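PDB 5D1V: globin from Chloroflexus aurantiacus, which binds heme and, as a group II truncated hemoglobin, probably binds and carries oxygen. Local coordinates for residues Ala99-Glu103 against Pro104-Val108; Glu3-Ile6 against Tyr7-Ile10. All coordinates share one frame; numbering follows the deposited sequence.

Contact 1 (Ala99-Glu103 against Pro104-Val108)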
# COMPACT_ATOMS: atom_id res chain seq x y z
N ALA A 99 12.72 7.96 1.56
CA ALA A 99 14.17 8.01 1.72
C ALA A 99 14.91 7.91 0.39
O ALA A 99 16.12 8.08 0.35
CB ALA A 99 14.64 6.91 2.63
N GLY A 100 14.17 7.64 -0.68
CA GLY A 100 14.75 7.58 -2.00
C GLY A 100 15.49 6.30 -2.33
O GLY A 100 16.43 6.30 -3.11
N VAL A 101 15.05 5.18 -1.77
CA VAL A 101 15.71 3.92 -2.01
C VAL A 101 15.44 3.51 -3.45
O VAL A 101 14.28 3.40 -3.84
CB VAL A 101 15.23 2.84 -1.04
CG1 VAL A 101 15.96 1.54 -1.28
CG2 VAL A 101 15.42 3.33 0.41
N PRO A 102 16.50 3.28 -4.25
CA PRO A 102 16.36 2.93 -5.66
C PRO A 102 15.91 1.50 -5.89
O PRO A 102 16.16 0.63 -5.05
CB PRO A 102 17.78 3.11 -6.20
CG PRO A 102 18.62 2.69 -5.07
CD PRO A 102 17.92 3.30 -3.86
N GLU A 103 15.26 1.28 -7.02
CA GLU A 103 14.95 -0.07 -7.49
C GLU A 103 16.20 -0.62 -8.17
O GLU A 103 17.01 0.15 -8.70
CB GLU A 103 13.77 -0.06 -8.46
CG GLU A 103 12.49 0.45 -7.87
CD GLU A 103 11.81 -0.59 -7.02
OE1 GLU A 103 10.72 -0.31 -6.47
OE2 GLU A 103 12.36 -1.70 -6.92
N PRO A 104 16.38 -1.95 -8.18
CA PRO A 104 15.56 -3.02 -7.60
C PRO A 104 15.74 -3.25 -6.09
O PRO A 104 14.99 -4.02 -5.49
CB PRO A 104 16.02 -4.25 -8.39
CG PRO A 104 17.44 -3.94 -8.75
CD PRO A 104 17.49 -2.48 -8.99
N ALA A 105 16.71 -2.57 -5.49
CA ALA A 105 17.02 -2.84 -4.09
C ALA A 105 15.80 -2.59 -3.22
O ALA A 105 15.55 -3.35 -2.29
CB ALA A 105 18.18 -1.98 -3.64
N ARG A 106 15.07 -1.51 -3.49
CA ARG A 106 13.87 -1.19 -2.72
C ARG A 106 12.88 -2.35 -2.70
O ARG A 106 12.25 -2.63 -1.67
CB ARG A 106 13.15 0.04 -3.26
CG ARG A 106 11.95 0.48 -2.40
CD ARG A 106 10.93 1.31 -3.21
NE ARG A 106 11.44 2.64 -3.55
CZ ARG A 106 10.68 3.66 -3.94
NH1 ARG A 106 9.36 3.54 -4.04
NH2 ARG A 106 11.26 4.83 -4.23
N SER A 107 12.73 -3.02 -3.84
CA SER A 107 11.80 -4.15 -3.93
C SER A 107 12.23 -5.31 -3.04
O SER A 107 11.39 -5.97 -2.43
CB SER A 107 11.67 -4.66 -5.36
OG SER A 107 10.91 -3.77 -6.17
N VAL A 108 13.53 -5.56 -2.99
CA VAL A 108 14.07 -6.65 -2.15
C VAL A 108 13.73 -6.35 -0.69
O VAL A 108 13.29 -7.23 0.05
CB VAL A 108 15.61 -6.83 -2.32
CG1 VAL A 108 16.14 -7.89 -1.35
CG2 VAL A 108 15.97 -7.22 -3.78
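Glu103 and Arg106 meet where the loop after helix 82-98 turns into helix 105-119 of this truncated globin, and with Val101 they make most of the contact. The Glu103-Pro104 peptide at this corner is cis. Glu103 reaches forward over the first helical turn: its chain bends at chi2 and brings the carboxylate onto Ser107, one turn ahead. There Ser107 OG donates to Glu103 OE2 at 2.6 Å, on the syn side of the carboxylate and 17° out of its plane. Ser107 N adds a weak bond to the same oxygen, so the carboxylate lies against the start of the helix, where the helix dipole would probably favour its negative charge. The other oxygen, Glu103 OE1, rests 3.6 Å from Arg106 CD. Its charge faces that of Arg106 without a salt bridge, because the oxygen lies well off the guanidinium plane and no N-H points at it.

Arg106 runs back along the loop instead. With CG trans to the backbone N (chi1 -175°), the chain passes Val101 and then bends at chi3 to set the guanidinium edge against a backbone carbonyl. Val101 CG1 packs against the root of this chain, 3.8 Å from Arg106 CB, and the Val101 side chain also touches Ile19 and Leu96. The backbone amide adds a second grip, Arg106 N donating to Pro102 O at 2.9 Å, so main chain and side chain of one arginine hold two successive loop carbonyls. Further back, Gly100 ends helix 82-98 with positive phi in a Schellman motif. At the guanidinium, Arg106 NE donates to Val101 O at 3.0 Å, the oxygen only 7° out of the guanidinium plane, and Arg106 NH2 adds a weak bond to it.

Contact 2 (Glu3-Ile6 against Tyr7-Ile10)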
# COMPACT_ATOMS: atom_id res chain seq x y z
N GLU A 3 28.49 -10.16 -5.79
CA GLU A 3 27.86 -8.87 -6.03
C GLU A 3 27.88 -7.98 -4.78
O GLU A 3 27.78 -8.49 -3.66
CB GLU A 3 26.41 -9.05 -6.49
CG GLU A 3 26.24 -9.50 -7.92
CD GLU A 3 24.79 -9.44 -8.38
OE1 GLU A 3 23.99 -8.68 -7.78
OE2 GLU A 3 24.45 -10.16 -9.34
N PRO A 4 27.98 -6.65 -4.96
CA PRO A 4 27.74 -5.73 -3.84
C PRO A 4 26.41 -5.99 -3.13
O PRO A 4 25.43 -6.41 -3.76
CB PRO A 4 27.74 -4.36 -4.51
CG PRO A 4 28.65 -4.55 -5.73
CD PRO A 4 28.34 -5.94 -6.21
N THR A 5 26.40 -5.76 -1.82
CA THR A 5 25.21 -5.97 -0.98
C THR A 5 24.15 -4.90 -1.22
O THR A 5 24.43 -3.82 -1.79
CB THR A 5 25.57 -5.94 0.51
OG1 THR A 5 26.16 -4.67 0.80
CG2 THR A 5 26.52 -7.05 0.88
N ILE A 6 22.93 -5.20 -0.80
CA ILE A 6 21.87 -4.21 -0.80
C ILE A 6 22.35 -2.96 -0.07
O ILE A 6 22.14 -1.85 -0.54
CB ILE A 6 20.56 -4.76 -0.15
CG1 ILE A 6 20.00 -5.94 -0.96
CG2 ILE A 6 19.54 -3.66 -0.03
CD1 ILE A 6 19.53 -5.61 -2.34
N TYR A 7 22.95 -3.16 1.11
CA TYR A 7 23.51 -2.06 1.90
C TYR A 7 24.32 -1.09 1.03
O TYR A 7 24.10 0.13 1.07
CB TYR A 7 24.37 -2.63 3.02
CG TYR A 7 25.05 -1.63 3.90
CD1 TYR A 7 24.39 -1.08 5.00
CD2 TYR A 7 26.37 -1.24 3.66
CE1 TYR A 7 25.02 -0.17 5.82
CE2 TYR A 7 27.01 -0.33 4.49
CZ TYR A 7 26.32 0.21 5.56
OH TYR A 7 26.91 1.10 6.42
N GLU A 8 25.27 -1.63 0.27
CA GLU A 8 26.12 -0.82 -0.62
C GLU A 8 25.28 -0.17 -1.70
O GLU A 8 25.44 1.01 -2.00
CB GLU A 8 27.20 -1.68 -1.28
CG GLU A 8 28.12 -2.45 -0.33
CD GLU A 8 29.04 -3.44 -1.08
OE1 GLU A 8 29.94 -2.96 -1.81
OE2 GLU A 8 28.87 -4.67 -0.93
N GLN A 9 24.37 -0.95 -2.28
CA GLN A 9 23.58 -0.49 -3.43
C GLN A 9 22.75 0.75 -3.12
O GLN A 9 22.55 1.60 -3.97
CB GLN A 9 22.64 -1.57 -3.91
CG GLN A 9 23.32 -2.70 -4.68
CD GLN A 9 22.40 -3.88 -4.85
OE1 GLN A 9 22.74 -5.00 -4.46
NE2 GLN A 9 21.22 -3.65 -5.43
N ILE A 10 22.26 0.85 -1.89
CA ILE A 10 21.33 1.93 -1.58
C ILE A 10 22.05 3.11 -0.91
O ILE A 10 21.41 4.09 -0.55
CB ILE A 10 20.12 1.42 -0.72
CG1 ILE A 10 20.51 1.14 0.74
CG2 ILE A 10 19.46 0.18 -1.38
CD1 ILE A 10 19.28 0.93 1.63
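Thr5 and Glu8 exchange bonds in a capping box at the N terminus of helix 6-9. Glu8 N donates to Thr5 OG1 (3.2 Å, 163° at the hydrogen), and Thr5 N donates to Glu8 OE2 at 2.8 Å, approaching from above the carboxylate plane. The first of these depends on the threonine rotamer: chi1 of 59° holds OG1 between the backbone N and the carbonyl carbon, facing the first turn, where it also lies 3.5 Å from Tyr7 CB. Glu8 crosses Thr5 at about a right angle, its CG 3.2 Å from Thr5 OG1, and its carboxylate reaches on to Pro4, whose CB is 3.8 Å from Glu8 OE1. With an alanine at Thr5 the OG1 acceptor is gone, and Glu8 N would probably lose its cap, leaving the first turn freer to fray.

Behind the box the helical backbone bonds begin, Gln9 N to Thr5 O and Ile10 N to Ile6 O. On the side turned to helix 105-119, Ile6 CG2 and Ile10 CG2 pack loosely at 4.1 Å, backed by Val108 and Met109 respectively. Tyr7 turns the other way, to Pro59 and Glu13, and its backbone bonds to Phe56. With both donors of the box satisfied by side chains, a negative carboxylate sits at the positive end of this short helix, a placing likely to favour its charged form.

From the N terminus, contact 2 comes first, Glu3-Ile6 leading straight into Tyr7-Ile10, and is complete long before contact 1 opens at Ala99. The two are therefore in series, neither nesting nor crossing, and each closes a local turn into a helix: 6-9 in contact 2, 105-119 in contact 1. Although far apart in sequence they touch in the fold. Ala105 CB lies 3.4 Å from Ile10 CG2 and also packs on Ile6, while Val101 CG1 meets the same isoleucine methyl. The N-terminal helix is thus laid against the start of helix 105-119 and the loop leaving helix 82-98, the Ile6 and Arg106 side chains about 13 and 14 Å from the heme.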